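Local coordinates for uncharacterized protein MJ0690 (Methanocaldococcus jannaschii, PDB 3K32), which is of unknown function but probably binds ATP as a PP-loop protein and may be a subunit of a tRNA methyltransferase, at residues V11-S14 against D18-L21; K47-T52 against F58-I63; E71-M76 against G84-Y89; M76-K81 against R180-E185. All coordinates share one frame; numbering follows the deposited sequence.

Contact 1: residues V11-S14 against D18-L21. With GOL (glycerol), chain G.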
loop_
_atom_site.group_PDB
_atom_site.type_symbol
_atom_site.label_atom_id
_atom_site.label_comp_id
_atom_site.label_asym_id
_atom_site.label_seq_id
_atom_site.Cartn_x
_atom_site.Cartn_y
_atom_site.Cartn_z
ATOM N N VAL B 11 6.312 -11.670 8.382
ATOM C CA VAL B 11 5.833 -11.512 7.021
ATOM C C VAL B 11 5.512 -12.852 6.372
ATOM O O VAL B 11 6.409 -13.629 6.061
ATOM C CB VAL B 11 6.907 -10.847 6.153
ATOM C CG1 VAL B 11 6.336 -10.467 4.788
ATOM C CG2 VAL B 11 7.507 -9.647 6.849
ATOM N N LEU B 12 4.234 -13.118 6.153
ATOM C CA LEU B 12 3.859 -14.251 5.326
ATOM C C LEU B 12 4.602 -14.110 4.018
ATOM O O LEU B 12 4.621 -13.044 3.413
ATOM C CB LEU B 12 2.354 -14.274 5.097
ATOM C CG LEU B 12 1.608 -14.781 6.328
ATOM C CD1 LEU B 12 0.186 -14.257 6.371
ATOM C CD2 LEU B 12 1.642 -16.314 6.331
ATOM N N PHE B 13 5.236 -15.185 3.587
ATOM C CA PHE B 13 6.203 -15.077 2.513
ATOM C C PHE B 13 6.149 -16.325 1.633
ATOM O O PHE B 13 6.215 -17.454 2.133
ATOM C CB PHE B 13 7.583 -14.868 3.132
ATOM C CG PHE B 13 8.691 -14.678 2.138
ATOM C CD1 PHE B 13 8.864 -13.463 1.491
ATOM C CD2 PHE B 13 9.600 -15.702 1.893
ATOM C CE1 PHE B 13 9.898 -13.287 0.589
ATOM C CE2 PHE B 13 10.647 -15.521 1.004
ATOM C CZ PHE B 13 10.790 -14.315 0.344
ATOM N N SER B 14 6.012 -16.109 0.324
ATOM C CA SER B 14 5.857 -17.210 -0.631
ATOM C C SER B 14 7.106 -17.386 -1.475
ATOM O O SER B 14 7.297 -18.430 -2.095
ATOM C CB SER B 14 4.698 -16.932 -1.579
ATOM O OG SER B 14 5.101 -15.970 -2.550
ATOM N N ASP B 18 6.929 -10.338 -5.797
ATOM C CA ASP B 18 6.113 -9.413 -5.029
ATOM C C ASP B 18 6.314 -9.574 -3.526
ATOM O O ASP B 18 6.723 -8.644 -2.834
ATOM C CB ASP B 18 4.638 -9.573 -5.405
ATOM C CG ASP B 18 4.354 -9.082 -6.813
ATOM O OD1 ASP B 18 4.868 -7.998 -7.186
ATOM O OD2 ASP B 18 3.639 -9.792 -7.550
ATOM N N SER B 19 6.005 -10.759 -3.027
ATOM C CA SER B 19 6.251 -11.096 -1.638
ATOM C C SER B 19 7.627 -10.596 -1.196
ATOM O O SER B 19 7.791 -10.083 -0.100
ATOM C CB SER B 19 6.154 -12.616 -1.456
ATOM O OG SER B 19 6.176 -12.976 -0.086
ATOM N N SER B 20 8.616 -10.757 -2.061
ATOM C CA SER B 20 9.971 -10.318 -1.776
ATOM C C SER B 20 10.041 -8.794 -1.675
ATOM O O SER B 20 10.705 -8.266 -0.810
ATOM C CB SER B 20 10.923 -10.818 -2.861
ATOM O OG SER B 20 10.907 -12.227 -2.928
ATOM N N LEU B 21 9.338 -8.097 -2.563
ATOM C CA LEU B 21 9.222 -6.651 -2.478
ATOM C C LEU B 21 8.631 -6.229 -1.140
ATOM O O LEU B 21 9.064 -5.219 -0.562
ATOM C CB LEU B 21 8.375 -6.081 -3.624
ATOM C CG LEU B 21 9.022 -6.025 -5.007
ATOM C CD1 LEU B 21 8.093 -5.339 -6.002
ATOM C CD2 LEU B 21 10.376 -5.329 -4.945
HETATM C C1 GOL G . 4.881 -13.515 -6.777
HETATM O O1 GOL G . 5.106 -12.267 -7.397
HETATM C C2 GOL G . 4.341 -13.254 -5.379
HETATM O O2 GOL G . 5.392 -12.813 -4.564
HETATM C C3 GOL G . 3.694 -14.490 -4.771
HETATM O O3 GOL G . 3.252 -14.159 -3.470
#
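Phe-13 and Ser-14, just beyond the end of strand 8-12, pack against Ser-19 and Ser-20 near the start of helix 17-28. The tight part is the phenyl ring. Its CG stands anti to the backbone N (chi1 -178°), which brings the ring up to the helix. Phe-13 CD1 comes within 3.2 Å of Ser-19 OG, at an oblique approach. Phe-13 CE1 lies 3.8 Å from Ser-20 CA, which sits at the ring edge. Ser-20 OG turns back to Gly-16 O. Ala-49 and Leu-56 of helix 47-56 also touch the ring. Reducing Phe-13 to an alanine would probably open a gap between helices 17-28 and 47-56.

One hydrogen bond crosses between the two segments: the backbone Ser-14 N donates to the side-chain Ser-19 OG at 3.2 Å, fairly straight at 161°. The more open side, where Ser-14 and Asp-18 are partly exposed, is bridged by a glycerol, probably from the crystallisation liquor. Ser-19 N donates to its O2 at 2.6 Å, and Asp-18 N to its O1 at 3.1 Å. Glycerol O1 in turn donates to Asp-18 OD2, and glycerol O3 pairs with Ser-14 OG at 2.7 Å. A serine after the first strand, backbone amides at the helix start and the SGGKDS sequence are the marks of a PP-loop, which in relatives holds the phosphates of ATP.

Contact 2: residues K47-T52 against F58-I63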
loop_
_atom_site.group_PDB
_atom_site.type_symbol
_atom_site.label_atom_id
_atom_site.label_comp_id
_atom_site.label_asym_id
_atom_site.label_seq_id
_atom_site.Cartn_x
_atom_site.Cartn_y
_atom_site.Cartn_z
ATOM N N LYS B 47 10.023 -25.075 0.078
ATOM C CA LYS B 47 11.439 -25.047 -0.262
ATOM C C LYS B 47 11.848 -23.758 -1.012
ATOM O O LYS B 47 12.873 -23.153 -0.706
ATOM C CB LYS B 47 11.840 -26.339 -0.993
ATOM C CG LYS B 47 12.373 -26.153 -2.396
ATOM C CD LYS B 47 13.895 -26.130 -2.406
ATOM C CE LYS B 47 14.487 -27.443 -1.895
ATOM N NZ LYS B 47 15.973 -27.388 -1.767
ATOM N N LEU B 48 11.028 -23.323 -1.960
ATOM C CA LEU B 48 11.335 -22.132 -2.752
ATOM C C LEU B 48 11.511 -20.875 -1.880
ATOM O O LEU B 48 12.505 -20.147 -1.982
ATOM C CB LEU B 48 10.236 -21.912 -3.802
ATOM C CG LEU B 48 10.454 -20.934 -4.971
ATOM C CD1 LEU B 48 9.655 -19.642 -4.787
ATOM C CD2 LEU B 48 11.933 -20.641 -5.212
ATOM N N ALA B 49 10.530 -20.628 -1.024
ATOM C CA ALA B 49 10.557 -19.470 -0.155
ATOM C C ALA B 49 11.841 -19.450 0.681
ATOM O O ALA B 49 12.414 -18.384 0.930
ATOM C CB ALA B 49 9.329 -19.460 0.731
ATOM N N GLU B 50 12.287 -20.632 1.100
ATOM C CA GLU B 50 13.506 -20.773 1.900
ATOM C C GLU B 50 14.734 -20.243 1.184
ATOM O O GLU B 50 15.431 -19.357 1.691
ATOM C CB GLU B 50 13.750 -22.232 2.287
ATOM C CG GLU B 50 13.241 -22.593 3.664
ATOM C CD GLU B 50 13.820 -23.905 4.186
ATOM O OE1 GLU B 50 13.496 -24.971 3.609
ATOM O OE2 GLU B 50 14.587 -23.862 5.182
ATOM N N GLU B 51 14.994 -20.804 0.009
ATOM C CA GLU B 51 16.108 -20.378 -0.819
ATOM C C GLU B 51 16.067 -18.865 -1.040
ATOM O O GLU B 51 17.093 -18.190 -0.955
ATOM C CB GLU B 51 16.074 -21.118 -2.158
ATOM C CG GLU B 51 16.067 -22.637 -2.022
ATOM C CD GLU B 51 15.849 -23.359 -3.353
ATOM O OE1 GLU B 51 15.544 -22.685 -4.365
ATOM O OE2 GLU B 51 15.986 -24.603 -3.386
ATOM N N THR B 52 14.876 -18.333 -1.303
ATOM C CA THR B 52 14.737 -16.915 -1.584
ATOM C C THR B 52 15.074 -16.020 -0.399
ATOM O O THR B 52 15.690 -14.969 -0.581
ATOM C CB THR B 52 13.350 -16.556 -2.101
ATOM O OG1 THR B 52 13.044 -17.373 -3.232
ATOM C CG2 THR B 52 13.327 -15.094 -2.513
ATOM N N PHE B 58 17.204 -12.689 4.671
ATOM C CA PHE B 58 16.240 -12.534 5.760
ATOM C C PHE B 58 16.055 -13.815 6.550
ATOM O O PHE B 58 16.122 -14.912 5.995
ATOM C CB PHE B 58 14.890 -12.055 5.235
ATOM C CG PHE B 58 14.906 -10.643 4.748
ATOM C CD1 PHE B 58 15.566 -9.657 5.473
ATOM C CD2 PHE B 58 14.262 -10.291 3.573
ATOM C CE1 PHE B 58 15.587 -8.351 5.032
ATOM C CE2 PHE B 58 14.277 -8.987 3.131
ATOM C CZ PHE B 58 14.935 -8.012 3.866
ATOM N N LYS B 59 15.820 -13.670 7.846
ATOM C CA LYS B 59 15.516 -14.820 8.686
ATOM C C LYS B 59 14.235 -15.521 8.205
ATOM O O LYS B 59 13.239 -14.870 7.886
ATOM C CB LYS B 59 15.352 -14.374 10.131
ATOM C CG LYS B 59 16.491 -13.551 10.665
ATOM C CD LYS B 59 16.063 -12.857 11.953
ATOM C CE LYS B 59 17.044 -11.759 12.375
ATOM N NZ LYS B 59 16.970 -10.571 11.489
ATOM N N HIS B 60 14.247 -16.846 8.155
ATOM C CA HIS B 60 13.065 -17.552 7.663
ATOM C C HIS B 60 12.667 -18.712 8.557
ATOM O O HIS B 60 13.515 -19.380 9.142
ATOM C CB HIS B 60 13.259 -18.031 6.219
ATOM C CG HIS B 60 12.063 -18.717 5.636
ATOM N ND1 HIS B 60 11.036 -18.031 5.025
ATOM C CD2 HIS B 60 11.745 -20.033 5.536
ATOM C CE1 HIS B 60 10.129 -18.891 4.587
ATOM N NE2 HIS B 60 10.537 -20.112 4.890
ATOM N N LYS B 61 11.363 -18.939 8.636
ATOM C CA LYS B 61 10.784 -19.963 9.484
ATOM C C LYS B 61 9.583 -20.564 8.767
ATOM O O LYS B 61 8.845 -19.854 8.083
ATOM C CB LYS B 61 10.348 -19.325 10.805
ATOM C CG LYS B 61 9.770 -20.281 11.833
ATOM C CD LYS B 61 10.223 -19.875 13.231
ATOM C CE LYS B 61 9.062 -19.624 14.169
ATOM N NZ LYS B 61 8.296 -18.415 13.773
ATOM N N VAL B 62 9.385 -21.869 8.893
ATOM C CA VAL B 62 8.129 -22.438 8.431
ATOM C C VAL B 62 7.236 -22.820 9.597
ATOM O O VAL B 62 7.667 -23.436 10.552
ATOM C CB VAL B 62 8.277 -23.615 7.417
ATOM C CG1 VAL B 62 9.690 -23.688 6.822
ATOM C CG2 VAL B 62 7.830 -24.923 8.025
ATOM N N ILE B 63 5.981 -22.413 9.501
ATOM C CA ILE B 63 4.985 -22.670 10.509
ATOM C C ILE B 63 4.007 -23.735 10.013
ATOM O O ILE B 63 3.369 -23.583 8.959
ATOM C CB ILE B 63 4.229 -21.385 10.776
ATOM C CG1 ILE B 63 5.199 -20.352 11.334
ATOM C CG2 ILE B 63 3.046 -21.632 11.716
ATOM C CD1 ILE B 63 4.544 -19.144 11.881
#
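His-60 of edge strand 59-64 packs under Ala-49 and Glu-50 of helix 47-56. The contact belongs to the beta-alpha-beta unit of strand 32-39, helix 47-56 and strand 59-64, part of the parallel sheet of this HUP-type fold.

Hydrogen bonds do not join the two segments. The strand is held instead by its backbone, through Lys-61 to Leu-35 and Thr-37. Ala-49 N is bonded to Ser-167 OG.

Charge plays little direct part. The Glu-50 carboxylate is turned only 25° from the plane of the imidazole but makes no contact with it through its oxygens.

Van der Waals packing carries the contact. The imidazole has its CG anti to the backbone N (chi1 -178°), and its ring lies beneath the helix. Ala-49 brings its methyl group to the ring. Glu-50 brings its CG, and its side chain crosses that of the histidine at about a right angle. The backbones come closest here, with Glu-50 CA 6.6 Å from His-60 CA. Thr-37 of the neighbouring strand also touches both Ala-49 and His-60. One ring face lies under the helix backbone: Ala-49 O stands 4.3 Å above the His-60 ring plane and Glu-50 CA 4.1 Å above it, both offset toward the rim.

Contact 3: residues E71-M76 against G84-Y89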
loop_
_atom_site.group_PDB
_atom_site.type_symbol
_atom_site.label_atom_id
_atom_site.label_comp_id
_atom_site.label_asym_id
_atom_site.label_seq_id
_atom_site.Cartn_x
_atom_site.Cartn_y
_atom_site.Cartn_z
ATOM N N GLU B 71 -7.738 -29.120 3.512
ATOM C CA GLU B 71 -8.757 -30.106 3.160
ATOM C C GLU B 71 -10.038 -29.377 2.772
ATOM O O GLU B 71 -10.694 -29.715 1.781
ATOM C CB GLU B 71 -9.001 -31.088 4.308
ATOM C CG GLU B 71 -7.858 -32.070 4.529
ATOM C CD GLU B 71 -7.666 -33.035 3.360
ATOM O OE1 GLU B 71 -8.577 -33.133 2.506
ATOM O OE2 GLU B 71 -6.610 -33.708 3.300
ATOM N N LYS B 72 -10.368 -28.348 3.541
ATOM C CA LYS B 72 -11.570 -27.567 3.286
ATOM C C LYS B 72 -11.410 -26.665 2.047
ATOM O O LYS B 72 -12.362 -26.473 1.275
ATOM C CB LYS B 72 -11.954 -26.754 4.523
ATOM C CG LYS B 72 -13.099 -25.824 4.275
ATOM C CD LYS B 72 -13.685 -25.305 5.562
ATOM C CE LYS B 72 -15.029 -24.634 5.296
ATOM N NZ LYS B 72 -15.975 -25.524 4.553
ATOM N N ALA B 73 -10.206 -26.125 1.848
ATOM C CA ALA B 73 -9.940 -25.339 0.648
ATOM C C ALA B 73 -10.153 -26.221 -0.559
ATOM O O ALA B 73 -10.652 -25.768 -1.589
ATOM C CB ALA B 73 -8.532 -24.785 0.651
ATOM N N ALA B 74 -9.753 -27.483 -0.430
ATOM C CA ALA B 74 -9.969 -28.461 -1.488
ATOM C C ALA B 74 -11.477 -28.631 -1.741
ATOM O O ALA B 74 -11.936 -28.547 -2.881
ATOM C CB ALA B 74 -9.320 -29.785 -1.138
ATOM N N ASP B 75 -12.250 -28.819 -0.675
ATOM C CA ASP B 75 -13.694 -28.974 -0.829
ATOM C C ASP B 75 -14.239 -27.764 -1.562
ATOM O O ASP B 75 -14.989 -27.902 -2.518
ATOM C CB ASP B 75 -14.402 -29.154 0.520
ATOM C CG ASP B 75 -13.875 -30.345 1.314
ATOM O OD1 ASP B 75 -13.346 -31.298 0.704
ATOM O OD2 ASP B 75 -14.004 -30.343 2.559
HETATM N N MSE B 76 -13.832 -26.577 -1.128
HETATM C CA MSE B 76 -14.319 -25.336 -1.727
HETATM C C MSE B 76 -13.938 -25.155 -3.201
HETATM O O MSE B 76 -14.743 -24.682 -4.009
HETATM C CB MSE B 76 -13.836 -24.154 -0.908
HETATM C CG MSE B 76 -14.305 -24.205 0.523
HETATM SE SE MSE B 76 -13.557 -22.734 1.575
HETATM C CE MSE B 76 -14.316 -21.297 0.539
ATOM N N GLY B 84 -10.565 -18.483 -5.923
ATOM C CA GLY B 84 -10.761 -17.297 -5.092
ATOM C C GLY B 84 -11.292 -17.535 -3.683
ATOM O O GLY B 84 -10.602 -17.271 -2.693
ATOM N N PRO B 85 -12.531 -18.034 -3.578
ATOM C CA PRO B 85 -13.132 -18.258 -2.259
ATOM C C PRO B 85 -12.252 -19.137 -1.379
ATOM O O PRO B 85 -12.123 -18.879 -0.184
ATOM C CB PRO B 85 -14.447 -18.960 -2.597
ATOM C CG PRO B 85 -14.791 -18.444 -3.976
ATOM C CD PRO B 85 -13.470 -18.320 -4.675
ATOM N N ALA B 86 -11.642 -20.156 -1.970
ATOM C CA ALA B 86 -10.761 -21.051 -1.228
ATOM C C ALA B 86 -9.529 -20.334 -0.712
ATOM O O ALA B 86 -9.125 -20.528 0.429
ATOM C CB ALA B 86 -10.355 -22.257 -2.087
ATOM N N ILE B 87 -8.925 -19.508 -1.552
ATOM C CA ILE B 87 -7.749 -18.777 -1.137
ATOM C C ILE B 87 -8.104 -17.800 -0.028
ATOM O O ILE B 87 -7.396 -17.720 0.976
ATOM C CB ILE B 87 -7.087 -18.038 -2.308
ATOM C CG1 ILE B 87 -6.665 -19.037 -3.387
ATOM C CG2 ILE B 87 -5.869 -17.254 -1.827
ATOM C CD1 ILE B 87 -5.645 -20.049 -2.910
ATOM N N GLN B 88 -9.199 -17.061 -0.205
ATOM C CA GLN B 88 -9.666 -16.159 0.848
ATOM C C GLN B 88 -9.738 -16.916 2.173
ATOM O O GLN B 88 -9.114 -16.509 3.169
ATOM C CB GLN B 88 -11.049 -15.572 0.525
ATOM C CG GLN B 88 -11.024 -14.213 -0.130
ATOM C CD GLN B 88 -10.232 -13.183 0.669
ATOM O OE1 GLN B 88 -9.067 -12.933 0.380
ATOM N NE2 GLN B 88 -10.861 -12.588 1.681
ATOM N N TYR B 89 -10.494 -18.018 2.173
ATOM C CA TYR B 89 -10.743 -18.752 3.399
ATOM C C TYR B 89 -9.447 -19.166 4.101
ATOM O O TYR B 89 -9.334 -19.021 5.315
ATOM C CB TYR B 89 -11.655 -19.981 3.182
ATOM C CG TYR B 89 -11.497 -20.973 4.304
ATOM C CD1 TYR B 89 -12.114 -20.767 5.538
ATOM C CD2 TYR B 89 -10.676 -22.087 4.162
ATOM C CE1 TYR B 89 -11.927 -21.655 6.599
ATOM C CE2 TYR B 89 -10.485 -22.981 5.212
ATOM C CZ TYR B 89 -11.107 -22.763 6.419
ATOM O OH TYR B 89 -10.908 -23.662 7.446
#
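Ala-73 and Ala-86 meet where helices 68-80 and 84-98 come close. The axes of the two short segments run nearly antiparallel, at 160°, and pass 8.5 Å apart. Two alanines leave little bulk between the backbones. Ala-73 CB lies 4.1 Å from Ala-86 CB, and Ala-86 CB also rests 3.6 Å from Ala-73 O.

The larger bump is Met-76, a selenomethionine. It reaches across into the hollow between Pro-85 and Tyr-89. A bend at the last torsion (chi3 60°) turns Met-76 CE onto the proline, 3.9 Å from Pro-85 CB. Met-76 SE sits 3.7 Å from Tyr-89 CB and meets the ring obliquely, a Met-aromatic contact.

Tyr-89 fills the next hollow, beside Lys-72. The lysine chain crosses the phenol at about a right angle. Lys-72 CD makes an off-centre CH-pi contact, 4.2 Å from the centroid of the Tyr-89 ring, with CE over a face. Lys-72 NZ is 6.0 Å from that centroid, so any cation-pi attraction is weak at most.

Ile-77 also touches Ala-86, and Ile-69 touches Tyr-89. Helix 169-180 packs on helix 68-80 through Ile-173 on Ala-73 and Ile-176 on Ala-74, while loop residues Val-115 and Pro-116 touch Ile-87 and Gln-88.

Contact 4: residues M76-K81 against R180-E185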
loop_
_atom_site.group_PDB
_atom_site.type_symbol
_atom_site.label_atom_id
_atom_site.label_comp_id
_atom_site.label_asym_id
_atom_site.label_seq_id
_atom_site.Cartn_x
_atom_site.Cartn_y
_atom_site.Cartn_z
HETATM N N MSE B 76 -13.832 -26.577 -1.128
HETATM C CA MSE B 76 -14.319 -25.336 -1.727
HETATM C C MSE B 76 -13.938 -25.155 -3.201
HETATM O O MSE B 76 -14.743 -24.682 -4.009
HETATM C CB MSE B 76 -13.836 -24.154 -0.908
HETATM C CG MSE B 76 -14.305 -24.205 0.523
HETATM SE SE MSE B 76 -13.557 -22.734 1.575
HETATM C CE MSE B 76 -14.316 -21.297 0.539
ATOM N N ILE B 77 -12.707 -25.514 -3.548
ATOM C CA ILE B 77 -12.297 -25.528 -4.945
ATOM C C ILE B 77 -13.222 -26.446 -5.740
ATOM O O ILE B 77 -13.738 -26.063 -6.779
ATOM C CB ILE B 77 -10.854 -26.030 -5.104
ATOM C CG1 ILE B 77 -9.875 -25.022 -4.518
ATOM C CG2 ILE B 77 -10.524 -26.230 -6.556
ATOM C CD1 ILE B 77 -9.917 -23.699 -5.207
ATOM N N ILE B 78 -13.446 -27.655 -5.237
ATOM C CA ILE B 78 -14.276 -28.617 -5.955
ATOM C C ILE B 78 -15.649 -28.067 -6.346
ATOM O O ILE B 78 -16.278 -28.579 -7.267
ATOM C CB ILE B 78 -14.514 -29.923 -5.161
ATOM C CG1 ILE B 78 -13.200 -30.549 -4.690
ATOM C CG2 ILE B 78 -15.278 -30.915 -6.027
ATOM C CD1 ILE B 78 -12.303 -30.988 -5.813
ATOM N N GLU B 79 -16.127 -27.041 -5.655
ATOM C CA GLU B 79 -17.484 -26.576 -5.917
ATOM C C GLU B 79 -17.539 -25.170 -6.478
ATOM O O GLU B 79 -18.491 -24.813 -7.177
ATOM C CB GLU B 79 -18.350 -26.689 -4.664
ATOM C CG GLU B 79 -18.075 -25.637 -3.625
ATOM C CD GLU B 79 -18.584 -26.046 -2.264
ATOM O OE1 GLU B 79 -18.980 -25.156 -1.482
ATOM O OE2 GLU B 79 -18.594 -27.263 -1.981
ATOM N N HIS B 80 -16.529 -24.363 -6.178
ATOM C CA HIS B 80 -16.447 -23.057 -6.803
ATOM C C HIS B 80 -15.724 -23.165 -8.137
ATOM O O HIS B 80 -15.949 -22.367 -9.047
ATOM C CB HIS B 80 -15.787 -22.040 -5.878
ATOM C CG HIS B 80 -16.726 -21.454 -4.870
ATOM N ND1 HIS B 80 -16.750 -21.856 -3.547
ATOM C CD2 HIS B 80 -17.687 -20.506 -4.994
ATOM C CE1 HIS B 80 -17.679 -21.175 -2.902
ATOM N NE2 HIS B 80 -18.266 -20.349 -3.758
ATOM N N LYS B 81 -14.870 -24.178 -8.242
ATOM C CA LYS B 81 -14.066 -24.433 -9.436
ATOM C C LYS B 81 -13.000 -23.371 -9.707
ATOM O O LYS B 81 -11.928 -23.694 -10.205
ATOM C CB LYS B 81 -14.945 -24.671 -10.657
ATOM C CG LYS B 81 -15.792 -25.920 -10.540
ATOM C CD LYS B 81 -14.959 -27.188 -10.506
ATOM C CE LYS B 81 -15.786 -28.320 -9.922
ATOM N NZ LYS B 81 -15.309 -29.679 -10.289
ATOM N N ARG B 180 -7.163 -36.806 -4.506
ATOM C CA ARG B 180 -8.602 -36.973 -4.403
ATOM C C ARG B 180 -9.200 -37.597 -5.646
ATOM O O ARG B 180 -10.336 -38.076 -5.627
ATOM C CB ARG B 180 -9.274 -35.639 -4.079
ATOM C CG ARG B 180 -9.324 -35.340 -2.583
ATOM C CD ARG B 180 -9.986 -34.011 -2.321
ATOM N NE ARG B 180 -10.143 -33.731 -0.901
ATOM C CZ ARG B 180 -10.992 -32.832 -0.419
ATOM N NH1 ARG B 180 -11.759 -32.146 -1.259
ATOM N NH2 ARG B 180 -11.086 -32.620 0.892
ATOM N N GLY B 181 -8.421 -37.609 -6.718
ATOM C CA GLY B 181 -8.906 -38.118 -7.979
ATOM C C GLY B 181 -9.520 -37.000 -8.788
ATOM O O GLY B 181 -10.357 -37.227 -9.661
ATOM N N GLU B 182 -9.110 -35.778 -8.483
ATOM C CA GLU B 182 -9.518 -34.625 -9.269
ATOM C C GLU B 182 -8.494 -34.348 -10.348
ATOM O O GLU B 182 -7.482 -35.035 -10.440
ATOM C CB GLU B 182 -9.646 -33.403 -8.375
ATOM C CG GLU B 182 -10.881 -33.428 -7.531
ATOM C CD GLU B 182 -12.125 -33.353 -8.375
ATOM O OE1 GLU B 182 -11.998 -32.957 -9.557
ATOM O OE2 GLU B 182 -13.216 -33.689 -7.860
ATOM N N SER B 183 -8.754 -33.338 -11.164
ATOM C CA SER B 183 -7.762 -32.903 -12.135
ATOM C C SER B 183 -7.401 -31.452 -11.877
ATOM O O SER B 183 -8.227 -30.557 -12.037
ATOM C CB SER B 183 -8.266 -33.122 -13.555
ATOM O OG SER B 183 -8.516 -34.504 -13.758
ATOM N N PRO B 184 -6.156 -31.221 -11.456
ATOM C CA PRO B 184 -5.696 -29.936 -10.929
ATOM C C PRO B 184 -5.472 -28.968 -12.067
ATOM O O PRO B 184 -5.658 -27.765 -11.909
ATOM C CB PRO B 184 -4.343 -30.280 -10.288
ATOM C CG PRO B 184 -4.167 -31.773 -10.445
ATOM C CD PRO B 184 -5.054 -32.184 -11.571
ATOM N N GLU B 185 -5.064 -29.505 -13.208
ATOM C CA GLU B 185 -4.830 -28.691 -14.381
ATOM C C GLU B 185 -6.106 -27.941 -14.737
ATOM O O GLU B 185 -6.057 -26.902 -15.384
ATOM C CB GLU B 185 -4.392 -29.572 -15.545
ATOM C CG GLU B 185 -3.830 -28.806 -16.736
ATOM C CD GLU B 185 -2.320 -28.675 -16.684
ATOM O OE1 GLU B 185 -1.652 -29.048 -17.675
ATOM O OE2 GLU B 185 -1.806 -28.207 -15.646
#
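This is a small surface contact, in which Ile-78 near the end of helix 68-80 touches Arg-180 and Glu-182 at the end of helix 169-180 and the turn after it. Its centre lies about 21 Å from the centre of the chain, and no hydrogen bond crosses it.

Ile-78 does most of the touching. Its CD1 presses against the aliphatic part of the glutamate, 3.3 Å from Glu-182 CG. The same methyl is 3.5 Å from Glu-182 OE2, and Ile-78 CG2 is 3.9 Å from that oxygen. The Glu-182 chain bends at chi2 (-65°), folding its carboxylate along the isoleucine. Arg-180 comes in stretched out from CG to NE. Its NH1 meets Ile-78 CG1 at 4.0 Å, with the isoleucine at the edge of the guanidinium. Leu-177 of helix 169-180 also touches Ile-78.

The backbones shape both sides. Gly-181 closes helix 169-180 in a Schellman motif, with a positive phi of 91° at which a CB would jam against the carbonyl O before it. On the other side, Met-76 O accepts from both Glu-79 N and His-80 N in the last turn of the helix.

An alanine in place of Ile-78 would lose CG1, CG2 and CD1 and is likely to leave the Glu-182 chain freer to turn and the guanidinium edge of Arg-180 without this neighbour. The guanidinium has acidic partners on helix 68-80, Asp-75 foremost. Ile-78 therefore lies against the CG and carboxylate of Glu-182 and the guanidinium edge of Arg-180; the touching is van der Waals, and no salt bridge crosses it.

The four contacts form two pairs. Contacts 1 and 2 have centres about 10 Å apart and reach the same parallel sheet; Phe-13 CE2 lies 3.4 Å from Ala-49 O, so helix 47-56, one side of contact 2, also packs on contact 1. Contacts 3 and 4 have centres about 10 Å apart and share Met-76 on helix 68-80. Arg-180 links them, with NH2 2.6 Å from Asp-75 OD1 and 3.0 Å from Glu-71 OE1. The glycerol in the probable nucleotide site belongs to contact 1. Contacts 3 and 4 do not touch contact 1; their nearest atoms are about 10 and 17 Å from it. Contacts 2 and 3 lie on opposite sides of the chain's centre.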